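PDB 4KP2: methanogen homoaconitase large subunit from Methanocaldococcus jannaschii, which forms the large, iron-sulfur-binding subunit of a hydro-lyase that reversibly converts homocitrate to homoisocitrate by way of cis-homoaconitate. Local coordinates for residues A[119-124]-A[249-254]; A[326-331]-A[365-370]. One frame throughout, in Å; residues are numbered along the deposited sequence.

Overall arrangement
Interaction 1 joins helix 119-126, which belongs to one parallel five-stranded sheet of this aconitase-family fold, to helix 246-254, which follows strand 239-242 of a mixed sheet. Interaction 2 lies between helices of the second parallel sheet, that of strands 317-320, 348-351 and 377-378. The centres of the two contacts are about 18 Å apart, yet one residue from each meets: Arg327 NH1 and Gln121 OE1 are 3.2 Å apart, a probable hydrogen bond. NH1 also binds the carbonyl of Cys323, a predicted [4Fe-4S] ligand; the Cys323 and Gln121 side chains are about 6 Å apart. Gln121 and Arg327 therefore probably border the predicted cluster site, whereas the apolar contact of interaction 2 lies away from it.

Interaction 1 of 2, residues A[119-124]-A[249-254]; sequences CHQILA and YDYLKK
With CG anti to the backbone N (chi1 175°), Tyr251 reaches out from helix 246-254 toward Ala124, and a chi2 of 82° turns the ring so that its edge is presented to the carbonyl of that residue. Ala124 O lies in the plane of the ring, 3.1 Å from CE2 of Tyr251. The phenol OH of Tyr251 donates a weak hydrogen bond, 3.4 Å long, to the same Ala124 O. The methyl is small enough to let the phenol in beside it, CB of Ala124 standing 4.1 Å from OH of Tyr251. Gln121 NE2, one turn earlier, is bonded instead to Glu125. The contact packs helix 119-126, from a parallel sheet, on a helix that follows strand 239-242 of the mixed sheet. A tyrosine is long enough to bridge the two, whose nearest CA atoms, those of Ala124 and Leu252, are 9.0 Å apart. A valine here would probably open a gap between the helices and deprive the Ala124 carbonyl of its phenol donor. Arg256 NH1 also bonds to Ala124 O, near the end of helix 119-126, so this buried acceptor draws on two donors, one neutral and weak, the other a cation.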
loop_
_atom_site.group_PDB
_atom_site.type_symbol
_atom_site.label_atom_id
_atom_site.label_comp_id
_atom_site.label_asym_id
_atom_site.label_seq_id
_atom_site.Cartn_x
_atom_site.Cartn_y
_atom_site.Cartn_z
ATOM N N CYS A 119 7.944 -13.427 -3.059
ATOM C CA CYS A 119 8.819 -14.549 -2.733
ATOM C C CYS A 119 9.506 -15.148 -3.958
ATOM O O CYS A 119 10.706 -15.417 -3.935
ATOM C CB CYS A 119 8.027 -15.634 -2.005
ATOM S SG CYS A 119 6.637 -16.301 -2.955
ATOM N N HIS A 120 8.741 -15.356 -5.023
ATOM C CA HIS A 120 9.284 -15.945 -6.241
ATOM C C HIS A 120 10.210 -14.977 -6.968
ATOM O O HIS A 120 11.196 -15.389 -7.578
ATOM C CB HIS A 120 8.156 -16.391 -7.171
ATOM C CG HIS A 120 7.282 -17.457 -6.587
ATOM N ND1 HIS A 120 7.772 -18.459 -5.783
ATOM C CD2 HIS A 120 5.948 -17.668 -6.688
ATOM C CE1 HIS A 120 6.777 -19.249 -5.413
ATOM N NE2 HIS A 120 5.662 -18.791 -5.948
ATOM N N GLN A 121 9.887 -13.689 -6.902
ATOM C CA GLN A 121 10.703 -12.668 -7.547
ATOM C C GLN A 121 12.048 -12.523 -6.841
ATOM O O GLN A 121 13.087 -12.409 -7.488
ATOM C CB GLN A 121 9.968 -11.328 -7.573
ATOM C CG GLN A 121 10.714 -10.232 -8.316
ATOM C CD GLN A 121 10.886 -10.534 -9.792
ATOM O OE1 GLN A 121 10.069 -11.231 -10.397
ATOM N NE2 GLN A 121 11.956 -10.012 -10.383
ATOM N N ILE A 122 12.016 -12.525 -5.512
ATOM C CA ILE A 122 13.233 -12.469 -4.710
ATOM C C ILE A 122 14.094 -13.698 -4.974
ATOM O O ILE A 122 15.314 -13.602 -5.123
ATOM C CB ILE A 122 12.909 -12.394 -3.205
ATOM C CG1 ILE A 122 12.233 -11.064 -2.871
ATOM C CG2 ILE A 122 14.170 -12.564 -2.370
ATOM C CD1 ILE A 122 11.858 -10.924 -1.414
ATOM N N LEU A 123 13.440 -14.853 -5.045
ATOM C CA LEU A 123 14.122 -16.121 -5.269
ATOM C C LEU A 123 14.813 -16.133 -6.630
ATOM O O LEU A 123 15.879 -16.728 -6.792
ATOM C CB LEU A 123 13.124 -17.276 -5.176
ATOM C CG LEU A 123 13.549 -18.508 -4.379
ATOM C CD1 LEU A 123 13.945 -18.110 -2.969
ATOM C CD2 LEU A 123 12.424 -19.530 -4.348
ATOM N N ALA A 124 14.199 -15.470 -7.603
ATOM C CA ALA A 124 14.751 -15.394 -8.949
ATOM C C ALA A 124 15.853 -14.347 -9.038
ATOM O O ALA A 124 16.704 -14.400 -9.927
ATOM C CB ALA A 124 13.652 -15.089 -9.954
ATOM N N TYR A 249 22.024 -16.981 -18.376
ATOM C CA TYR A 249 23.262 -16.614 -17.695
ATOM C C TYR A 249 23.435 -15.099 -17.617
ATOM O O TYR A 249 23.998 -14.583 -16.651
ATOM C CB TYR A 249 24.470 -17.245 -18.388
ATOM C CG TYR A 249 24.415 -18.754 -18.474
ATOM C CD1 TYR A 249 24.322 -19.531 -17.327
ATOM C CD2 TYR A 249 24.472 -19.402 -19.701
ATOM C CE1 TYR A 249 24.274 -20.911 -17.401
ATOM C CE2 TYR A 249 24.425 -20.779 -19.786
ATOM C CZ TYR A 249 24.327 -21.530 -18.633
ATOM O OH TYR A 249 24.282 -22.903 -18.713
ATOM N N ASP A 250 22.952 -14.392 -18.635
ATOM C CA ASP A 250 23.046 -12.936 -18.670
ATOM C C ASP A 250 22.222 -12.308 -17.553
ATOM O O ASP A 250 22.593 -11.272 -17.001
ATOM C CB ASP A 250 22.592 -12.397 -20.028
ATOM C CG ASP A 250 23.528 -12.788 -21.154
ATOM O OD1 ASP A 250 24.733 -12.980 -20.889
ATOM O OD2 ASP A 250 23.059 -12.901 -22.307
ATOM N N TYR A 251 21.099 -12.941 -17.228
ATOM C CA TYR A 251 20.235 -12.477 -16.152
ATOM C C TYR A 251 20.904 -12.682 -14.799
ATOM O O TYR A 251 20.700 -11.902 -13.869
ATOM C CB TYR A 251 18.899 -13.218 -16.196
ATOM C CG TYR A 251 17.964 -12.889 -15.053
ATOM C CD1 TYR A 251 17.174 -11.747 -15.083
ATOM C CD2 TYR A 251 17.864 -13.727 -13.948
ATOM C CE1 TYR A 251 16.316 -11.446 -14.041
ATOM C CE2 TYR A 251 17.012 -13.432 -12.904
ATOM C CZ TYR A 251 16.239 -12.291 -12.955
ATOM O OH TYR A 251 15.388 -11.998 -11.915
ATOM N N LEU A 252 21.707 -13.737 -14.698
ATOM C CA LEU A 252 22.404 -14.047 -13.457
ATOM C C LEU A 252 23.615 -13.139 -13.267
ATOM O O LEU A 252 24.233 -13.129 -12.203
ATOM C CB LEU A 252 22.827 -15.517 -13.431
ATOM C CG LEU A 252 21.689 -16.531 -13.569
ATOM C CD1 LEU A 252 22.221 -17.953 -13.506
ATOM C CD2 LEU A 252 20.637 -16.300 -12.497
ATOM N N LYS A 253 23.947 -12.378 -14.305
ATOM C CA LYS A 253 25.031 -11.408 -14.222
ATOM C C LYS A 253 24.505 -10.054 -13.770
ATOM O O LYS A 253 25.130 -9.366 -12.960
ATOM C CB LYS A 253 25.725 -11.255 -15.576
ATOM C CG LYS A 253 26.476 -12.487 -16.038
ATOM C CD LYS A 253 27.399 -12.154 -17.195
ATOM C CE LYS A 253 26.637 -11.516 -18.344
ATOM N NZ LYS A 253 27.545 -11.110 -19.453
ATOM N N LYS A 254 23.349 -9.678 -14.302
ATOM C CA LYS A 254 22.746 -8.382 -14.024
ATOM C C LYS A 254 22.189 -8.298 -12.602
ATOM O O LYS A 254 22.178 -7.228 -11.992
ATOM C CB LYS A 254 21.651 -8.100 -15.059
ATOM C CG LYS A 254 20.643 -7.034 -14.678
ATOM C CD LYS A 254 19.686 -6.768 -15.826
ATOM C CE LYS A 254 18.416 -6.085 -15.348
ATOM N NZ LYS A 254 17.599 -6.989 -14.491
#

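Interaction 2 of 2, residues A[326-331]-A[365-370]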
loop_
_atom_site.group_PDB
_atom_site.type_symbol
_atom_site.label_atom_id
_atom_site.label_comp_id
_atom_site.label_asym_id
_atom_site.label_seq_id
_atom_site.Cartn_x
_atom_site.Cartn_y
_atom_site.Cartn_z
ATOM N N GLY A 326 5.006 -8.251 -12.812
ATOM C CA GLY A 326 5.298 -7.190 -11.868
ATOM C C GLY A 326 6.716 -6.673 -11.987
ATOM O O GLY A 326 7.145 -5.824 -11.206
ATOM N N ARG A 327 7.448 -7.185 -12.970
ATOM C CA ARG A 327 8.837 -6.796 -13.167
ATOM C C ARG A 327 8.958 -5.455 -13.884
ATOM O O ARG A 327 7.953 -4.821 -14.208
ATOM C CB ARG A 327 9.594 -7.891 -13.921
ATOM C CG ARG A 327 9.867 -9.125 -13.077
ATOM C CD ARG A 327 10.208 -10.326 -13.937
ATOM N NE ARG A 327 9.043 -10.813 -14.673
ATOM C CZ ARG A 327 8.160 -11.675 -14.183
ATOM N NH1 ARG A 327 8.304 -12.147 -12.952
ATOM N NH2 ARG A 327 7.130 -12.066 -14.920
ATOM N N LEU A 328 10.196 -5.032 -14.124
ATOM C CA LEU A 328 10.476 -3.727 -14.713
ATOM C C LEU A 328 9.857 -3.577 -16.100
ATOM O O LEU A 328 9.232 -2.560 -16.402
ATOM C CB LEU A 328 11.987 -3.503 -14.801
ATOM C CG LEU A 328 12.533 -2.136 -14.377
ATOM C CD1 LEU A 328 13.977 -1.985 -14.825
ATOM C CD2 LEU A 328 11.681 -1.002 -14.922
ATOM N N SER A 329 10.042 -4.593 -16.937
ATOM C CA SER A 329 9.551 -4.563 -18.310
ATOM C C SER A 329 8.034 -4.419 -18.365
ATOM O O SER A 329 7.498 -3.765 -19.259
ATOM C CB SER A 329 9.984 -5.827 -19.053
ATOM O OG SER A 329 9.494 -6.991 -18.409
ATOM N N ASP A 330 7.349 -5.029 -17.405
ATOM C CA ASP A 330 5.895 -4.964 -17.342
ATOM C C ASP A 330 5.428 -3.562 -16.962
ATOM O O ASP A 330 4.445 -3.055 -17.503
ATOM C CB ASP A 330 5.355 -5.990 -16.343
ATOM C CG ASP A 330 5.784 -7.406 -16.674
ATOM O OD1 ASP A 330 5.124 -8.046 -17.520
ATOM O OD2 ASP A 330 6.778 -7.883 -16.085
ATOM N N LEU A 331 6.143 -2.941 -16.030
ATOM C CA LEU A 331 5.795 -1.604 -15.561
ATOM C C LEU A 331 6.052 -0.550 -16.632
ATOM O O LEU A 331 5.199 0.298 -16.896
ATOM C CB LEU A 331 6.577 -1.259 -14.292
ATOM C CG LEU A 331 6.298 -2.117 -13.057
ATOM C CD1 LEU A 331 7.169 -1.674 -11.893
ATOM C CD2 LEU A 331 4.828 -2.050 -12.684
ATOM N N GLU A 365 13.784 5.769 -12.754
ATOM C CA GLU A 365 13.428 5.871 -14.161
ATOM C C GLU A 365 12.179 6.734 -14.324
ATOM O O GLU A 365 11.780 7.070 -15.439
ATOM C CB GLU A 365 13.208 4.475 -14.747
ATOM C CG GLU A 365 13.233 4.419 -16.265
ATOM C CD GLU A 365 13.373 3.003 -16.788
ATOM O OE1 GLU A 365 13.801 2.121 -16.013
ATOM O OE2 GLU A 365 13.056 2.774 -17.974
ATOM N N GLY A 366 11.569 7.094 -13.199
ATOM C CA GLY A 366 10.400 7.956 -13.204
ATOM C C GLY A 366 9.137 7.244 -13.648
ATOM O O GLY A 366 8.174 7.879 -14.074
ATOM N N ILE A 367 9.143 5.919 -13.546
ATOM C CA ILE A 367 7.996 5.113 -13.948
ATOM C C ILE A 367 6.862 5.215 -12.930
ATOM O O ILE A 367 5.688 5.275 -13.296
ATOM C CB ILE A 367 8.395 3.638 -14.151
ATOM C CG1 ILE A 367 9.485 3.532 -15.219
ATOM C CG2 ILE A 367 7.190 2.799 -14.543
ATOM C CD1 ILE A 367 9.862 2.113 -15.567
ATOM N N ILE A 368 7.223 5.243 -11.651
ATOM C CA ILE A 368 6.244 5.378 -10.577
ATOM C C ILE A 368 5.511 6.714 -10.670
ATOM O O ILE A 368 4.295 6.783 -10.473
ATOM C CB ILE A 368 6.899 5.222 -9.184
ATOM C CG1 ILE A 368 6.939 3.750 -8.773
ATOM C CG2 ILE A 368 6.144 6.014 -8.128
ATOM C CD1 ILE A 368 7.957 2.928 -9.516
ATOM N N ASP A 369 6.260 7.767 -10.990
ATOM C CA ASP A 369 5.701 9.108 -11.131
ATOM C C ASP A 369 4.547 9.125 -12.128
ATOM O O ASP A 369 3.507 9.730 -11.875
ATOM C CB ASP A 369 6.780 10.100 -11.570
ATOM C CG ASP A 369 7.932 10.178 -10.590
ATOM O OD1 ASP A 369 8.274 9.136 -9.992
ATOM O OD2 ASP A 369 8.495 11.281 -10.419
ATOM N N ILE A 370 4.738 8.447 -13.254
ATOM C CA ILE A 370 3.710 8.355 -14.285
ATOM C C ILE A 370 2.456 7.666 -13.752
ATOM O O ILE A 370 1.335 8.058 -14.075
ATOM C CB ILE A 370 4.229 7.596 -15.520
ATOM C CG1 ILE A 370 5.506 8.252 -16.048
ATOM C CG2 ILE A 370 3.167 7.545 -16.606
ATOM C CD1 ILE A 370 6.098 7.557 -17.249
#
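The carboxylate of Glu365 meets Leu328 through OE1, which lies 3.9 Å from methyl CD2 of Leu328; the methyl is displaced well out of the carboxylate plane. The other oxygen, OE2, makes a salt bridge to Arg332, so an acid at this exposed margin can graze a leucine while its charge is answered elsewhere. A second flat group, the guanidinium of Arg327, has Asp330 OD2 well out of its plane, and the long 4.0 Å pairing of NE with OD2 is one of charges alone.

Ile367 carries the apolar part. Its beta branch forks over two residues three apart on the facing helix: CD1, at the end of one arm, touches Leu328 CD2 at 3.7 Å, the two side chains crossing at about a right angle, while CG2, anti to the backbone N, packs 4.1 Å from Leu331 CB. Glycine suits position 366, where a phi of 75° closes helix 356-363 in a Schellman motif and the same residue caps helix 367-374.

Helix 328-338 follows strand 317-320 and leads to strand 348-351; helix 367-374 lies on the next crossover, to strand 377-378. Their starts meet here, with Leu328 also touching Gln361 of helix 356-363, Ile367 reaching Ala335, and Ile368 packing on Leu363 of the second subunit.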